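Local atomic coordinates of NreA (Staphylococcus aureus subsp. aureus, PDB entry 6K2H), a protein that probably senses nitrate through a GAF domain and so modulates a two-component system that controls nitrate respiration in staphylococci. Residues I42-V47 / I58-G63; M77-V82 / T103-V108. The protein carries 1 engineered substitution. One frame throughout, in Å; residues are numbered along the deposited sequence.

Interaction 1: residues I42-V47 / I58-G63; sequences IKWHYV and IILRKG. With EDO (1,2-ethanediol), chain B.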
loop_
_atom_site.group_PDB
_atom_site.type_symbol
_atom_site.label_atom_id
_atom_site.label_comp_id
_atom_site.label_asym_id
_atom_site.label_seq_id
_atom_site.Cartn_x
_atom_site.Cartn_y
_atom_site.Cartn_z
ATOM N N ILE A 42 -7.773 9.138 -3.893
ATOM C CA ILE A 42 -6.418 8.523 -3.797
ATOM C C ILE A 42 -6.367 7.321 -4.757
ATOM O O ILE A 42 -7.352 6.580 -4.901
ATOM C CB ILE A 42 -6.190 8.088 -2.359
ATOM C CG1 ILE A 42 -6.090 9.344 -1.482
ATOM C CG2 ILE A 42 -4.964 7.212 -2.239
ATOM C CD1 ILE A 42 -6.410 9.097 -0.033
ATOM N N LYS A 43 -5.217 7.147 -5.396
ATOM C CA LYS A 43 -4.992 6.017 -6.276
ATOM C C LYS A 43 -3.694 5.357 -6.029
ATOM O O LYS A 43 -2.781 5.983 -5.525
ATOM C CB LYS A 43 -5.088 6.455 -7.731
ATOM C CG LYS A 43 -6.533 6.903 -8.024
ATOM C CD LYS A 43 -6.849 7.001 -9.509
ATOM C CE LYS A 43 -6.971 5.664 -10.177
ATOM N NZ LYS A 43 -8.356 5.135 -10.282
ATOM N N TRP A 44 -3.638 4.074 -6.391
ATOM C CA TRP A 44 -2.381 3.361 -6.423
ATOM C C TRP A 44 -1.680 3.760 -7.731
ATOM O O TRP A 44 -2.134 3.354 -8.824
ATOM C CB TRP A 44 -2.572 1.878 -6.322
ATOM C CG TRP A 44 -3.266 1.425 -5.062
ATOM C CD1 TRP A 44 -4.565 1.074 -4.933
ATOM C CD2 TRP A 44 -2.683 1.357 -3.768
ATOM N NE1 TRP A 44 -4.813 0.715 -3.579
ATOM C CE2 TRP A 44 -3.681 0.943 -2.857
ATOM C CE3 TRP A 44 -1.399 1.662 -3.275
ATOM C CZ2 TRP A 44 -3.410 0.744 -1.493
ATOM C CZ3 TRP A 44 -1.140 1.505 -1.956
ATOM C CH2 TRP A 44 -2.124 1.044 -1.058
ATOM N N HIS A 45 -0.658 4.576 -7.586
ATOM C CA HIS A 45 0.052 5.230 -8.701
ATOM C C HIS A 45 1.149 4.299 -9.240
ATOM O O HIS A 45 1.385 4.277 -10.449
ATOM C CB HIS A 45 0.702 6.578 -8.305
ATOM C CG HIS A 45 -0.242 7.761 -8.279
ATOM N ND1 HIS A 45 -1.305 7.850 -7.413
ATOM C CD2 HIS A 45 -0.277 8.897 -9.021
ATOM C CE1 HIS A 45 -1.984 8.961 -7.643
ATOM N NE2 HIS A 45 -1.356 9.636 -8.588
ATOM N N TYR A 46 1.836 3.640 -8.333
ATOM C CA TYR A 46 2.939 2.687 -8.669
ATOM C C TYR A 46 2.726 1.362 -8.033
ATOM O O TYR A 46 2.267 1.290 -6.899
ATOM C CB TYR A 46 4.319 3.225 -8.251
ATOM C CG TYR A 46 4.657 4.549 -8.842
ATOM C CD1 TYR A 46 5.186 4.634 -10.099
ATOM C CD2 TYR A 46 4.384 5.732 -8.146
ATOM C CE1 TYR A 46 5.476 5.871 -10.666
ATOM C CE2 TYR A 46 4.660 6.974 -8.701
ATOM C CZ TYR A 46 5.160 7.034 -9.974
ATOM O OH TYR A 46 5.455 8.271 -10.470
ATOM N N VAL A 47 3.018 0.276 -8.754
ATOM C CA VAL A 47 2.937 -1.070 -8.181
ATOM C C VAL A 47 4.188 -1.861 -8.592
ATOM O O VAL A 47 4.833 -1.513 -9.640
ATOM C CB VAL A 47 1.688 -1.889 -8.594
ATOM C CG1 VAL A 47 0.399 -1.303 -8.103
ATOM C CG2 VAL A 47 1.661 -2.130 -10.081
ATOM N N ILE A 58 -9.011 1.189 -9.168
ATOM C CA ILE A 58 -9.370 1.428 -7.774
ATOM C C ILE A 58 -9.371 2.923 -7.472
ATOM O O ILE A 58 -8.358 3.653 -7.756
ATOM C CB ILE A 58 -8.358 0.699 -6.861
ATOM C CG1 ILE A 58 -8.515 -0.834 -7.073
ATOM C CG2 ILE A 58 -8.523 1.099 -5.386
ATOM C CD1 ILE A 58 -7.400 -1.672 -6.455
ATOM N N ILE A 59 -10.476 3.393 -6.881
ATOM C CA ILE A 59 -10.596 4.799 -6.520
ATOM C C ILE A 59 -10.874 4.887 -5.059
ATOM O O ILE A 59 -11.935 4.467 -4.590
ATOM C CB ILE A 59 -11.744 5.485 -7.322
ATOM C CG1 ILE A 59 -11.481 5.406 -8.818
ATOM C CG2 ILE A 59 -11.869 6.972 -6.952
ATOM C CD1 ILE A 59 -12.712 5.653 -9.667
ATOM N N LEU A 60 -9.954 5.460 -4.288
ATOM C CA LEU A 60 -10.160 5.525 -2.831
ATOM C C LEU A 60 -10.358 6.910 -2.280
ATOM O O LEU A 60 -9.912 7.849 -2.847
ATOM C CB LEU A 60 -8.989 4.925 -2.102
ATOM C CG LEU A 60 -8.651 3.474 -2.451
ATOM C CD1 LEU A 60 -7.220 3.208 -2.017
ATOM C CD2 LEU A 60 -9.708 2.571 -1.835
ATOM N N ARG A 61 -10.969 7.016 -1.098
ATOM C CA ARG A 61 -11.150 8.334 -0.444
ATOM C C ARG A 61 -10.456 8.329 0.887
ATOM O O ARG A 61 -10.236 7.268 1.494
ATOM C CB ARG A 61 -12.634 8.656 -0.248
ATOM C CG ARG A 61 -13.234 9.644 -1.248
ATOM C CD ARG A 61 -13.065 9.180 -2.672
ATOM N NE ARG A 61 -13.868 9.917 -3.650
ATOM C CZ ARG A 61 -13.638 11.163 -4.076
ATOM N NH1 ARG A 61 -14.445 11.681 -4.997
ATOM N NH2 ARG A 61 -12.625 11.904 -3.610
ATOM N N LYS A 62 -10.128 9.532 1.364
ATOM C CA LYS A 62 -9.620 9.728 2.721
ATOM C C LYS A 62 -10.484 8.875 3.645
ATOM O O LYS A 62 -11.718 8.880 3.508
ATOM C CB LYS A 62 -9.686 11.233 3.144
ATOM C CG LYS A 62 -8.782 11.622 4.338
ATOM C CD LYS A 62 -7.483 12.299 3.879
ATOM C CE LYS A 62 -6.546 12.846 4.982
ATOM N NZ LYS A 62 -5.432 13.697 4.427
ATOM N N GLY A 63 -9.845 8.143 4.537
ATOM C CA GLY A 63 -10.523 7.192 5.444
ATOM C C GLY A 63 -10.935 5.826 4.908
ATOM O O GLY A 63 -11.309 4.958 5.690
HETATM C C1 EDO B . -7.102 -0.222 -1.602
HETATM O O1 EDO B . -6.876 -1.116 -2.451
HETATM C C2 EDO B . -6.721 -0.522 -0.313
HETATM O O2 EDO B . -6.645 0.735 0.190
HETATM O O HOH W 1 -5.737 2.975 -7.984
#
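I42 and L60 form a single antiparallel hydrogen-bonded bridge, which fastens the 58-63 loop to the start of strand 42-48, an outermost strand of the GAF-domain sheet. I42 N donates to L60 O at 2.7 Å, and L60 N returns a bond to I42 O at 2.9 Å. Both side chains also rest on A67 of helix 65-73.

One residue further along the strand, the K43 side chain curls over the carbonyl of I58. From CB the chain runs to CG, which is anti to the carbonyl carbon of K43 itself (chi1 -65°) and passes 3.7 Å from I58 O. CD continues past the same oxygen, and a bend at chi3 (72°) turns CE in to 3.4 Å from I58 O. NZ then donates to I58 O at 2.9 Å, standing above the carbonyl plane, 61° out of it. The ammonium group is gripped a second time by K56 O, while the side chain of I59 runs alongside that of K43, pointing the same way. One water accepts from W44 N and donates to I58 O, so the I58 carbonyl oxygen is held both by K43 NZ and by this water.

W44 contributes its pyrrole edge. I58 CG2 lies near the ring plane, 4.0 Å from W44 CD1, whereas L60 CD1 approaches the ring obliquely. A 1,2-ethanediol, probably from the crystallisation liquor, lies beside the indole and is also hydrogen-bonded to A67 N and I96 N. This setting is consistent with the nitrate pocket of NreA. W44 NE1 donates to EDO O1 at 3.0 Å, and L60 CD1 packs against the diol's other oxygen, O2, at 3.4 Å.

Interaction 2: residues M77-V82 / T103-V108; sequences MVIANV and TAVLAV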
loop_
_atom_site.group_PDB
_atom_site.type_symbol
_atom_site.label_atom_id
_atom_site.label_comp_id
_atom_site.label_asym_id
_atom_site.label_seq_id
_atom_site.Cartn_x
_atom_site.Cartn_y
_atom_site.Cartn_z
ATOM N N MET A 77 -0.711 0.325 9.188
ATOM C CA MET A 77 -1.702 -0.750 9.353
ATOM C C MET A 77 -1.033 -2.042 9.022
ATOM O O MET A 77 -0.332 -2.135 8.005
ATOM C CB MET A 77 -2.850 -0.527 8.382
ATOM C CG MET A 77 -3.690 0.670 8.651
ATOM S SD MET A 77 -5.167 0.673 7.599
ATOM C CE MET A 77 -5.804 -0.980 7.931
ATOM N N VAL A 78 -1.205 -3.031 9.873
ATOM C CA VAL A 78 -0.558 -4.309 9.697
ATOM C C VAL A 78 -1.617 -5.362 9.739
ATOM O O VAL A 78 -2.415 -5.411 10.692
ATOM C CB VAL A 78 0.460 -4.574 10.787
ATOM C CG1 VAL A 78 1.065 -5.937 10.609
ATOM C CG2 VAL A 78 1.579 -3.562 10.808
ATOM N N ILE A 79 -1.684 -6.170 8.700
ATOM C CA ILE A 79 -2.556 -7.343 8.704
ATOM C C ILE A 79 -1.742 -8.610 8.478
ATOM O O ILE A 79 -1.293 -8.893 7.350
ATOM C CB ILE A 79 -3.682 -7.201 7.665
ATOM C CG1 ILE A 79 -4.365 -5.858 7.826
ATOM C CG2 ILE A 79 -4.588 -8.407 7.722
ATOM C CD1 ILE A 79 -5.394 -5.592 6.772
ATOM N N ALA A 80 -1.528 -9.421 9.521
ATOM C CA ALA A 80 -0.553 -10.512 9.426
ATOM C C ALA A 80 -1.128 -11.682 8.618
ATOM O O ALA A 80 -0.372 -12.447 8.090
ATOM C CB ALA A 80 -0.123 -11.011 10.815
ATOM N N ASN A 81 -2.458 -11.789 8.622
ATOM C CA ASN A 81 -3.195 -12.763 7.835
ATOM C C ASN A 81 -4.565 -12.241 7.469
ATOM O O ASN A 81 -5.450 -12.089 8.303
ATOM C CB ASN A 81 -3.345 -14.163 8.506
ATOM C CG ASN A 81 -3.995 -15.161 7.545
ATOM O OD1 ASN A 81 -5.204 -15.237 7.422
ATOM N ND2 ASN A 81 -3.175 -15.689 6.643
ATOM N N VAL A 82 -4.748 -12.002 6.182
ATOM C CA VAL A 82 -5.949 -11.402 5.659
ATOM C C VAL A 82 -7.199 -12.282 5.836
ATOM O O VAL A 82 -8.267 -11.727 6.238
ATOM C CB VAL A 82 -5.745 -10.918 4.168
ATOM C CG1 VAL A 82 -7.080 -10.459 3.502
ATOM C CG2 VAL A 82 -4.754 -9.813 4.103
ATOM N N THR A 103 -2.383 -11.916 0.982
ATOM C CA THR A 103 -2.675 -12.707 2.188
ATOM C C THR A 103 -2.115 -12.097 3.442
ATOM O O THR A 103 -2.494 -12.490 4.505
ATOM C CB THR A 103 -2.257 -14.181 2.022
ATOM O OG1 THR A 103 -0.860 -14.260 1.715
ATOM C CG2 THR A 103 -3.065 -14.830 0.890
ATOM N N ALA A 104 -1.190 -11.149 3.324
ATOM C CA ALA A 104 -0.686 -10.335 4.463
ATOM C C ALA A 104 -0.277 -8.992 3.908
ATOM O O ALA A 104 0.165 -8.893 2.749
ATOM C CB ALA A 104 0.501 -10.996 5.120
ATOM N N VAL A 105 -0.394 -7.951 4.708
ATOM C CA VAL A 105 -0.036 -6.600 4.267
ATOM C C VAL A 105 0.541 -5.736 5.382
ATOM O O VAL A 105 0.185 -5.909 6.577
ATOM C CB VAL A 105 -1.203 -5.800 3.586
ATOM C CG1 VAL A 105 -1.670 -6.465 2.308
ATOM C CG2 VAL A 105 -2.372 -5.661 4.485
ATOM N N LEU A 106 1.429 -4.841 4.990
ATOM C CA LEU A 106 2.062 -3.847 5.862
ATOM C C LEU A 106 1.887 -2.540 5.073
ATOM O O LEU A 106 2.514 -2.358 4.004
ATOM C CB LEU A 106 3.551 -4.141 6.055
ATOM C CG LEU A 106 4.424 -3.007 6.626
ATOM C CD1 LEU A 106 3.929 -2.597 7.977
ATOM C CD2 LEU A 106 5.865 -3.457 6.679
ATOM N N ALA A 107 1.080 -1.614 5.595
ATOM C CA ALA A 107 0.907 -0.327 4.918
ATOM C C ALA A 107 1.443 0.797 5.813
ATOM O O ALA A 107 1.064 0.905 6.967
ATOM C CB ALA A 107 -0.490 -0.093 4.615
ATOM N N VAL A 108 2.394 1.540 5.262
ATOM C CA VAL A 108 3.068 2.588 6.060
ATOM C C VAL A 108 2.908 3.991 5.505
ATOM O O VAL A 108 2.927 4.174 4.285
ATOM C CB VAL A 108 4.543 2.257 6.207
ATOM C CG1 VAL A 108 4.754 0.931 6.904
ATOM C CG2 VAL A 108 5.293 2.286 4.872
#
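V105 and I79 pair across the strands with their side chains next to each other and pointing the same way. V105 CG2, held between its own backbone N and carbonyl carbon, meets I79 CB at 3.8 Å and touches CG1 and CD1 of that isoleucine as well. The backbones of the two residues are joined twice: I79 N donates to V105 O at 2.8 Å, and V105 N donates to I79 O at 2.9 Å. V105 O takes in addition a CA-H...O contact from V78.

Two residues away, M77 forms the other hydrogen-bonded pair, with A107. The bond from A107 N to M77 O, 2.8 Å long, is almost straight, with 179° at the hydrogen. Beyond CB the M77 side chain leads away to L66, T69 and V70 of helix 65-73. Strand 77-79 is the short outermost strand of the antiparallel GAF sheet, laid against strand 104-112. Between the two pairs, on the other face, V78 CG2 packs on L106 CD1 at 3.8 Å.

T103 lies past the regular pairing and takes part chiefly through its carbonyl; its OG1 is hydrogen-bonded to G127 N. With A104 it faces Q124 in a classic bulge. T103 O accepts from V82 N at 2.9 Å, the donor lying 44° above the carbonyl plane. V82 CG2 closes on T103 O at 3.5 Å. N81, whose CA-H also contacts T103 O, is the N-cap of the following helix, its OD1 bonded to L84 N.

Interactions 1 and 2 come in series along the chain, the first closing before the second opens, and both belong to the same five-stranded antiparallel GAF sheet. They mark its two borders: strand 42-48 is outermost at one end and strand 77-79 at the other, with 27-33, 115-124 and 104-112 between. Their centres are about 17 Å apart, on opposite sides of the chain's centre, and their nearest atoms remain about 6 Å from each other. Helix 65-73, which follows the 58-63 loop and leads into strand 77-79, spans the two borders: it lines the diol site, possibly the nitrate pocket, through A67 N and packs against M77 and I79 at the far edge.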